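Local structure of putative hydrolase (Campylobacter jejuni, 3D6L) at residues K10-P15 / G66-C71; R48-S53 / V113-D118; V57-P62 / N104-L109. The protein probably hydrolyses the thioester bond of long-chain fatty acyl-CoAs, working as a hexamer of hotdog-fold subunits. One frame throughout, in Å; residues are numbered along the deposited sequence.

Contact 1. Residues K10-P15 / G66-C71; sequences KIVAMP and GDIISC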
loop_
_atom_site.group_PDB
_atom_site.type_symbol
_atom_site.label_atom_id
_atom_site.label_comp_id
_atom_site.label_asym_id
_atom_site.label_seq_id
_atom_site.Cartn_x
_atom_site.Cartn_y
_atom_site.Cartn_z
ATOM N N LYS A 10 -16.734 -3.619 -7.678
ATOM C CA LYS A 10 -17.368 -3.629 -6.371
ATOM C C LYS A 10 -16.270 -3.887 -5.313
ATOM O O LYS A 10 -15.665 -4.965 -5.268
ATOM C CB LYS A 10 -18.470 -4.690 -6.343
ATOM C CG LYS A 10 -19.505 -4.539 -5.242
ATOM C CD LYS A 10 -20.854 -5.114 -5.698
ATOM C CE LYS A 10 -21.619 -5.845 -4.577
ATOM N NZ LYS A 10 -22.318 -4.950 -3.607
ATOM N N ILE A 11 -16.000 -2.875 -4.489
ATOM C CA ILE A 11 -14.891 -2.901 -3.542
ATOM C C ILE A 11 -15.405 -2.408 -2.221
ATOM O O ILE A 11 -16.367 -1.646 -2.181
ATOM C CB ILE A 11 -13.758 -1.894 -3.907
ATOM C CG1 ILE A 11 -13.969 -1.252 -5.272
ATOM C CG2 ILE A 11 -12.392 -2.524 -3.796
ATOM C CD1 ILE A 11 -14.732 0.033 -5.198
ATOM N N VAL A 12 -14.751 -2.816 -1.138
ATOM C CA VAL A 12 -14.983 -2.206 0.174
ATOM C C VAL A 12 -14.001 -1.042 0.363
ATOM O O VAL A 12 -12.823 -1.159 0.028
ATOM C CB VAL A 12 -14.789 -3.223 1.310
ATOM C CG1 VAL A 12 -15.239 -2.626 2.628
ATOM C CG2 VAL A 12 -15.555 -4.514 1.018
ATOM N N ALA A 13 -14.484 0.081 0.882
ATOM C CA ALA A 13 -13.597 1.193 1.230
ATOM C C ALA A 13 -12.928 0.907 2.575
ATOM O O ALA A 13 -13.600 0.801 3.600
ATOM C CB ALA A 13 -14.357 2.504 1.263
ATOM N N MET A 14 -11.606 0.773 2.563
ATOM C CA MET A 14 -10.854 0.397 3.758
ATOM C C MET A 14 -10.265 1.608 4.493
ATOM O O MET A 14 -10.069 2.667 3.891
ATOM C CB MET A 14 -9.770 -0.615 3.387
ATOM C CG MET A 14 -10.328 -1.934 2.833
ATOM S SD MET A 14 -11.266 -2.927 4.032
ATOM C CE MET A 14 -9.940 -3.637 5.020
ATOM N N PRO A 15 -10.012 1.474 5.812
ATOM C CA PRO A 15 -9.445 2.583 6.593
ATOM C C PRO A 15 -8.141 3.182 6.038
ATOM O O PRO A 15 -7.835 4.346 6.333
ATOM C CB PRO A 15 -9.205 1.949 7.972
ATOM C CG PRO A 15 -10.247 0.876 8.063
ATOM C CD PRO A 15 -10.298 0.302 6.668
ATOM N N GLY A 66 -15.801 1.585 5.277
ATOM C CA GLY A 66 -16.792 0.523 5.405
ATOM C C GLY A 66 -17.786 0.431 4.269
ATOM O O GLY A 66 -18.359 -0.639 4.051
ATOM N N ASP A 67 -17.994 1.544 3.551
ATOM C CA ASP A 67 -18.866 1.571 2.360
ATOM C C ASP A 67 -18.473 0.492 1.371
ATOM O O ASP A 67 -17.284 0.255 1.137
ATOM C CB ASP A 67 -18.785 2.911 1.617
ATOM C CG ASP A 67 -19.406 4.062 2.379
ATOM O OD1 ASP A 67 -19.165 5.215 1.958
ATOM O OD2 ASP A 67 -20.122 3.837 3.383
ATOM N N ILE A 68 -19.481 -0.166 0.807
ATOM C CA ILE A 68 -19.292 -1.042 -0.337
ATOM C C ILE A 68 -19.512 -0.149 -1.546
ATOM O O ILE A 68 -20.617 0.365 -1.752
ATOM C CB ILE A 68 -20.303 -2.228 -0.342
ATOM C CG1 ILE A 68 -20.513 -2.809 1.074
ATOM C CG2 ILE A 68 -19.883 -3.308 -1.355
ATOM C CD1 ILE A 68 -19.260 -3.345 1.769
ATOM N N ILE A 69 -18.452 0.083 -2.316
ATOM C CA ILE A 69 -18.537 0.947 -3.486
ATOM C C ILE A 69 -18.757 0.123 -4.740
ATOM O O ILE A 69 -18.010 -0.809 -5.025
ATOM C CB ILE A 69 -17.302 1.887 -3.621
ATOM C CG1 ILE A 69 -17.457 3.101 -2.705
ATOM C CG2 ILE A 69 -17.148 2.411 -5.038
ATOM C CD1 ILE A 69 -17.068 2.811 -1.290
ATOM N N SER A 70 -19.815 0.469 -5.466
ATOM C CA SER A 70 -20.143 -0.170 -6.725
ATOM C C SER A 70 -19.979 0.855 -7.832
ATOM O O SER A 70 -20.463 1.980 -7.720
ATOM C CB SER A 70 -21.569 -0.711 -6.696
ATOM O OG SER A 70 -21.673 -1.798 -5.785
ATOM N N CYS A 71 -19.270 0.461 -8.884
ATOM C CA CYS A 71 -19.042 1.315 -10.035
ATOM C C CYS A 71 -19.767 0.745 -11.229
ATOM O O CYS A 71 -19.442 -0.349 -11.709
ATOM C CB CYS A 71 -17.551 1.416 -10.361
ATOM S SG CYS A 71 -16.523 2.021 -9.027
#

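Contact 2. Residues R48-S53 / V113-D118; sequences RVVTIS and VSVTRD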
loop_
_atom_site.group_PDB
_atom_site.type_symbol
_atom_site.label_atom_id
_atom_site.label_comp_id
_atom_site.label_asym_id
_atom_site.label_seq_id
_atom_site.Cartn_x
_atom_site.Cartn_y
_atom_site.Cartn_z
ATOM N N ARG A 48 -6.690 -4.188 -24.846
ATOM C CA ARG A 48 -6.166 -3.066 -24.074
ATOM C C ARG A 48 -6.859 -1.750 -24.428
ATOM O O ARG A 48 -7.221 -1.509 -25.578
ATOM C CB ARG A 48 -4.650 -2.931 -24.304
ATOM C CG ARG A 48 -3.919 -2.040 -23.308
ATOM C CD ARG A 48 -2.507 -1.730 -23.765
ATOM N NE ARG A 48 -1.982 -0.570 -23.053
ATOM C CZ ARG A 48 -0.729 -0.123 -23.134
ATOM N NH1 ARG A 48 0.165 -0.729 -23.899
ATOM N NH2 ARG A 48 -0.365 0.937 -22.432
ATOM N N VAL A 49 -7.061 -0.905 -23.429
ATOM C CA VAL A 49 -7.425 0.486 -23.675
ATOM C C VAL A 49 -6.480 1.381 -22.874
ATOM O O VAL A 49 -5.964 0.967 -21.822
ATOM C CB VAL A 49 -8.916 0.791 -23.351
ATOM C CG1 VAL A 49 -9.857 0.053 -24.325
ATOM C CG2 VAL A 49 -9.261 0.465 -21.890
ATOM N N VAL A 50 -6.203 2.581 -23.379
ATOM C CA VAL A 50 -5.506 3.551 -22.547
ATOM C C VAL A 50 -6.429 4.733 -22.289
ATOM O O VAL A 50 -7.166 5.152 -23.181
ATOM C CB VAL A 50 -4.061 3.949 -23.052
ATOM C CG1 VAL A 50 -3.419 2.830 -23.864
ATOM C CG2 VAL A 50 -4.043 5.260 -23.821
ATOM N N THR A 51 -6.407 5.238 -21.059
ATOM C CA THR A 51 -7.262 6.348 -20.666
ATOM C C THR A 51 -6.706 7.656 -21.229
ATOM O O THR A 51 -5.563 8.008 -20.960
ATOM C CB THR A 51 -7.373 6.449 -19.127
ATOM O OG1 THR A 51 -7.473 5.137 -18.560
ATOM C CG2 THR A 51 -8.590 7.261 -18.729
ATOM N N ILE A 52 -7.511 8.370 -22.015
ATOM C CA ILE A 52 -7.053 9.630 -22.611
ATOM C C ILE A 52 -7.632 10.888 -21.960
ATOM O O ILE A 52 -6.983 11.931 -21.963
ATOM C CB ILE A 52 -7.243 9.684 -24.153
ATOM C CG1 ILE A 52 -8.694 9.387 -24.549
ATOM C CG2 ILE A 52 -6.271 8.738 -24.850
ATOM C CD1 ILE A 52 -9.136 10.118 -25.822
ATOM N N SER A 53 -8.842 10.803 -21.410
ATOM C CA SER A 53 -9.435 11.961 -20.740
ATOM C C SER A 53 -10.548 11.644 -19.737
ATOM O O SER A 53 -11.090 10.536 -19.709
ATOM C CB SER A 53 -9.910 13.005 -21.764
ATOM O OG SER A 53 -10.985 12.524 -22.539
ATOM N N VAL A 113 -8.872 5.119 -25.490
ATOM C CA VAL A 113 -8.551 4.799 -26.869
ATOM C C VAL A 113 -8.325 3.290 -26.953
ATOM O O VAL A 113 -7.711 2.698 -26.068
ATOM C CB VAL A 113 -7.335 5.611 -27.398
ATOM C CG1 VAL A 113 -6.058 5.262 -26.638
ATOM C CG2 VAL A 113 -7.135 5.385 -28.888
ATOM N N SER A 114 -8.850 2.670 -28.003
ATOM C CA SER A 114 -8.656 1.242 -28.202
ATOM C C SER A 114 -7.291 1.021 -28.859
ATOM O O SER A 114 -7.002 1.592 -29.909
ATOM C CB SER A 114 -9.789 0.674 -29.049
ATOM O OG SER A 114 -9.320 0.156 -30.273
ATOM N N VAL A 115 -6.444 0.227 -28.215
ATOM C CA VAL A 115 -5.074 0.035 -28.684
ATOM C C VAL A 115 -4.677 -1.431 -28.710
ATOM O O VAL A 115 -5.297 -2.270 -28.046
ATOM C CB VAL A 115 -4.027 0.809 -27.823
ATOM C CG1 VAL A 115 -4.145 2.305 -28.036
ATOM C CG2 VAL A 115 -4.148 0.455 -26.351
ATOM N N THR A 116 -3.633 -1.723 -29.481
ATOM C CA THR A 116 -2.966 -3.017 -29.446
ATOM C C THR A 116 -2.255 -3.175 -28.107
ATOM O O THR A 116 -1.893 -2.193 -27.462
ATOM C CB THR A 116 -1.928 -3.150 -30.585
ATOM O OG1 THR A 116 -1.047 -2.019 -30.568
ATOM C CG2 THR A 116 -2.621 -3.240 -31.956
ATOM N N ARG A 117 -2.044 -4.417 -27.694
ATOM C CA ARG A 117 -1.327 -4.706 -26.455
ATOM C C ARG A 117 0.044 -4.002 -26.341
ATOM O O ARG A 117 0.601 -3.924 -25.243
ATOM C CB ARG A 117 -1.247 -6.231 -26.192
ATOM C CG ARG A 117 -0.342 -7.074 -27.128
ATOM C CD ARG A 117 -0.787 -7.149 -28.626
ATOM N NE ARG A 117 -2.241 -7.067 -28.814
ATOM C CZ ARG A 117 -2.850 -6.869 -29.984
ATOM N NH1 ARG A 117 -4.176 -6.790 -30.040
ATOM N NH2 ARG A 117 -2.140 -6.745 -31.100
ATOM N N ASP A 118 0.565 -3.465 -27.452
ATOM C CA ASP A 118 1.812 -2.671 -27.421
ATOM C C ASP A 118 1.597 -1.148 -27.568
ATOM O O ASP A 118 2.552 -0.374 -27.696
ATOM C CB ASP A 118 2.884 -3.243 -28.389
ATOM C CG ASP A 118 2.982 -2.484 -29.730
ATOM O OD1 ASP A 118 4.126 -2.326 -30.237
ATOM O OD2 ASP A 118 1.936 -2.052 -30.284
#

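Contact 3. Residues V57-P62 / N104-L109; sequences VVFKEP and NVTSAL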
loop_
_atom_site.group_PDB
_atom_site.type_symbol
_atom_site.label_atom_id
_atom_site.label_comp_id
_atom_site.label_asym_id
_atom_site.label_seq_id
_atom_site.Cartn_x
_atom_site.Cartn_y
_atom_site.Cartn_z
ATOM N N VAL A 57 -16.661 14.931 -13.873
ATOM C CA VAL A 57 -16.627 14.168 -12.637
ATOM C C VAL A 57 -17.157 15.028 -11.507
ATOM O O VAL A 57 -16.792 16.198 -11.374
ATOM C CB VAL A 57 -15.246 13.486 -12.347
ATOM C CG1 VAL A 57 -14.206 13.837 -13.400
ATOM C CG2 VAL A 57 -14.763 13.714 -10.899
ATOM N N VAL A 58 -18.066 14.456 -10.728
ATOM C CA VAL A 58 -18.744 15.191 -9.678
ATOM C C VAL A 58 -18.681 14.368 -8.410
ATOM O O VAL A 58 -19.119 13.214 -8.377
ATOM C CB VAL A 58 -20.242 15.508 -10.044
ATOM C CG1 VAL A 58 -20.931 16.315 -8.920
ATOM C CG2 VAL A 58 -20.353 16.236 -11.403
ATOM N N PHE A 59 -18.112 14.957 -7.368
ATOM C CA PHE A 59 -18.104 14.333 -6.052
ATOM C C PHE A 59 -19.366 14.781 -5.333
ATOM O O PHE A 59 -19.375 15.780 -4.608
ATOM C CB PHE A 59 -16.830 14.701 -5.287
ATOM C CG PHE A 59 -15.576 14.224 -5.957
ATOM C CD1 PHE A 59 -15.164 12.894 -5.827
ATOM C CD2 PHE A 59 -14.817 15.091 -6.739
ATOM C CE1 PHE A 59 -14.013 12.435 -6.457
ATOM C CE2 PHE A 59 -13.660 14.646 -7.379
ATOM C CZ PHE A 59 -13.254 13.314 -7.237
ATOM N N LYS A 60 -20.439 14.043 -5.580
ATOM C CA LYS A 60 -21.766 14.390 -5.087
ATOM C C LYS A 60 -21.871 14.245 -3.576
ATOM O O LYS A 60 -22.548 15.027 -2.919
ATOM C CB LYS A 60 -22.818 13.500 -5.748
ATOM C CG LYS A 60 -22.721 13.462 -7.245
ATOM C CD LYS A 60 -23.705 12.475 -7.817
ATOM C CE LYS A 60 -23.542 12.405 -9.317
ATOM N NZ LYS A 60 -24.588 11.569 -9.949
ATOM N N GLU A 61 -21.193 13.249 -3.023
ATOM C CA GLU A 61 -21.387 12.900 -1.630
ATOM C C GLU A 61 -20.101 12.286 -1.078
ATOM O O GLU A 61 -19.385 11.627 -1.823
ATOM C CB GLU A 61 -22.551 11.909 -1.543
ATOM C CG GLU A 61 -23.478 12.075 -0.345
ATOM C CD GLU A 61 -24.188 13.412 -0.313
ATOM O OE1 GLU A 61 -24.714 13.849 -1.370
ATOM O OE2 GLU A 61 -24.226 14.016 0.788
ATOM N N PRO A 62 -19.803 12.505 0.225
ATOM C CA PRO A 62 -18.645 11.864 0.873
ATOM C C PRO A 62 -18.753 10.340 0.886
ATOM O O PRO A 62 -19.862 9.778 0.945
ATOM C CB PRO A 62 -18.713 12.367 2.316
ATOM C CG PRO A 62 -19.626 13.545 2.300
ATOM C CD PRO A 62 -20.563 13.356 1.162
ATOM N N ASN A 104 -25.847 7.481 -4.271
ATOM C CA ASN A 104 -25.108 7.859 -5.470
ATOM C C ASN A 104 -24.070 8.892 -5.058
ATOM O O ASN A 104 -24.393 10.007 -4.646
ATOM C CB ASN A 104 -26.029 8.394 -6.565
ATOM C CG ASN A 104 -25.293 8.661 -7.889
ATOM O OD1 ASN A 104 -24.226 8.097 -8.170
ATOM N ND2 ASN A 104 -25.876 9.529 -8.710
ATOM N N VAL A 105 -22.813 8.496 -5.169
ATOM C CA VAL A 105 -21.762 9.133 -4.412
ATOM C C VAL A 105 -20.795 9.930 -5.291
ATOM O O VAL A 105 -20.308 10.983 -4.877
ATOM C CB VAL A 105 -21.086 8.089 -3.486
ATOM C CG1 VAL A 105 -19.901 7.415 -4.150
ATOM C CG2 VAL A 105 -20.731 8.712 -2.157
ATOM N N THR A 106 -20.541 9.438 -6.503
ATOM C CA THR A 106 -19.722 10.157 -7.484
ATOM C C THR A 106 -20.040 9.768 -8.938
ATOM O O THR A 106 -20.655 8.742 -9.199
ATOM C CB THR A 106 -18.156 10.181 -7.138
ATOM O OG1 THR A 106 -17.364 9.922 -8.308
ATOM C CG2 THR A 106 -17.784 9.194 -6.079
ATOM N N SER A 107 -19.608 10.614 -9.865
ATOM C CA SER A 107 -19.995 10.523 -11.260
ATOM C C SER A 107 -18.834 10.953 -12.154
ATOM O O SER A 107 -18.066 11.834 -11.783
ATOM C CB SER A 107 -21.162 11.465 -11.483
ATOM O OG SER A 107 -21.645 11.359 -12.791
ATOM N N ALA A 108 -18.692 10.341 -13.326
ATOM C CA ALA A 108 -17.626 10.741 -14.250
ATOM C C ALA A 108 -17.857 10.299 -15.684
ATOM O O ALA A 108 -18.524 9.304 -15.938
ATOM C CB ALA A 108 -16.254 10.245 -13.757
ATOM N N LEU A 109 -17.282 11.059 -16.610
ATOM C CA LEU A 109 -17.276 10.727 -18.030
ATOM C C LEU A 109 -15.827 10.506 -18.444
ATOM O O LEU A 109 -15.048 11.457 -18.504
ATOM C CB LEU A 109 -17.854 11.887 -18.844
ATOM C CG LEU A 109 -18.786 11.662 -20.038
ATOM C CD1 LEU A 109 -18.783 12.926 -20.915
ATOM C CD2 LEU A 109 -18.455 10.406 -20.858
#

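Contact 1. Residues K10-P15 / G66-C71
Ile11 and Ile69 face each other as a hydrogen-bonded antiparallel pair, Ile11 N donating to Ile69 O at 2.9 Å and Ile69 N returning a bond of 2.7 Å to Ile11 O, with the short strand axes running 158° apart. Backbone hydrogen bonds carry on beyond the last bridge, Val12 with Ile68: Ala13 N meets Asp67 O at 2.8 Å, nearly straight at the hydrogen (174°), and Gly66 N donates to Ala13 O. On the face bearing the two isoleucines, Ile11 brings its CD1 to within 3.4 Å of Ile69 CG2. The other branch of Ile69 serves a second partner, its CD1 ending 3.7 Å from Ala13 CB. This is the face that a hotdog sheet wraps around its long helix, here 26-42, whose Trp28 and Gln32 touch Ile11. On the opposite face Val12 and Ile68 lie side by side and point the same way, with Val12 CG2 4.0 Å from Ile68 CD1. Lys10 joins them: its CG, anti to the backbone N (chi1 -161°), stands 3.5 Å from Ser70 OG, and the next atom, CD, lies 3.4 Å from the same Ser70 OG. Beyond, NZ of Lys10 approaches Ile68 CG2. A second subunit packs here, its Leu9 on Val12 and its Arg42 on Ile68. Asp67 OD1 turns to its own chain, taking a hydrogen bond from Phe64 N and a salt bridge from Arg93.

Contact 2. Residues R48-S53 / V113-D118
Val50 and Val113 form the tight part of this contact, a hydrogen-bonded antiparallel pair between strands 48-58 and 100-115 of the hotdog sheet. Val50 N donates to Val113 O at 3.1 Å, and Val113 N returns a bond of 2.9 Å to Val50 O; both donors lie in the plane of the carbonyl they address. The two side chains run side by side, pointing the same way, with Val50 CG2 3.5 Å from Val113 CG1. Val113 CG1 sits between its backbone N and carbonyl carbon (chi1 64°), and there Ile52 CG2 also reaches it, the two side chains crossing at about a right angle. The other branch of Val50, CG1, meets Val115 CG2 at 3.5 Å. Just beyond, Ile52 and Ser53 both face Thr111 in a classic beta bulge. On the opposite face Val49 packs against Ala38 and Arg42 of helix 26-42.

Toward Arg48 the pairing slackens. Val115 N still donates to Arg48 O, but at 3.3 Å and from 36° out of the carbonyl plane, and the chain then leaves the ladder for the exposed turn of Arg117 and Asp118. Arg117 NH1 forms a salt bridge with Glu47. The Arg48 side chain is extended from CG to NE and passes obliquely over Val115, its CD 3.8 Å from Val115 CG2, until Arg48 NH1 makes a weak hydrogen bond to Arg117 O, 3.5 Å away at the edge of the guanidinium.

Contact 3. Residues V57-P62 / N104-L109
Val58 and Ser107 form the one regular antiparallel bridge of a contact in which strand 48-58, at the edge of the sheet within the chain, gives way to an irregular stretch that still follows strand 100-115. Ser107 N donates to Val58 O at 3.0 Å, and Val58 N bonds back to Ser107 O, an oxygen whose position is less sure. No further bridge follows this pair, yet one backbone bond persists: Glu61 N to Val105 O, 3.1 Å, bent to 144° at the hydrogen. Strand 100-115 is irregular here as well, Val105 and Thr106 both facing Val89 in a classic beta bulge. In the hotdog fold the sheet wraps round the long helix, here 26-42, and Thr106 and Ala108 lie on this helix-facing side, against Ile33. There Val57 CB lies 3.7 Å from Ala108 CB, and the Phe59 ring stands obliquely to Thr106 CB, with CD1 4.2 Å from it. Lys60 runs across the other side: extended beyond CG, it brings CE to 3.4 Å from Ser107 CB. Its NZ forms a long, weak ion pair with Glu88, whose other carboxylate oxygen is hydrogen-bonded to Ser107 OG. At the end of the contact Val105 CG2 reaches Glu61 CB at 3.7 Å and Pro62 O at 3.4 Å. Val57 and Val58 also pair with a strand of the fourth subunit, carrying the sheet across the interface, where Phe59 packs on Thr51 of that subunit.

In the fold
From the N terminus, strand 9-12 gives contact 1 its first segment, then the chain runs through helix 26-42 and the whole of strand 48-58 before 66-71 closes that loop. Strand 48-58 therefore leaves from inside it, and contacts 2 and 3, which wait for strand 100-115 to return, both cross contact 1. Contact 3 closes first, at 104-109, and contact 2 encloses it, closing at 113-118. These two join the same pair of strands with centres 24 Å apart, and both touch the fourth subunit. Contact 1 ties the opposite edge of the five-stranded sheet, its centre 26 Å from that of contact 2.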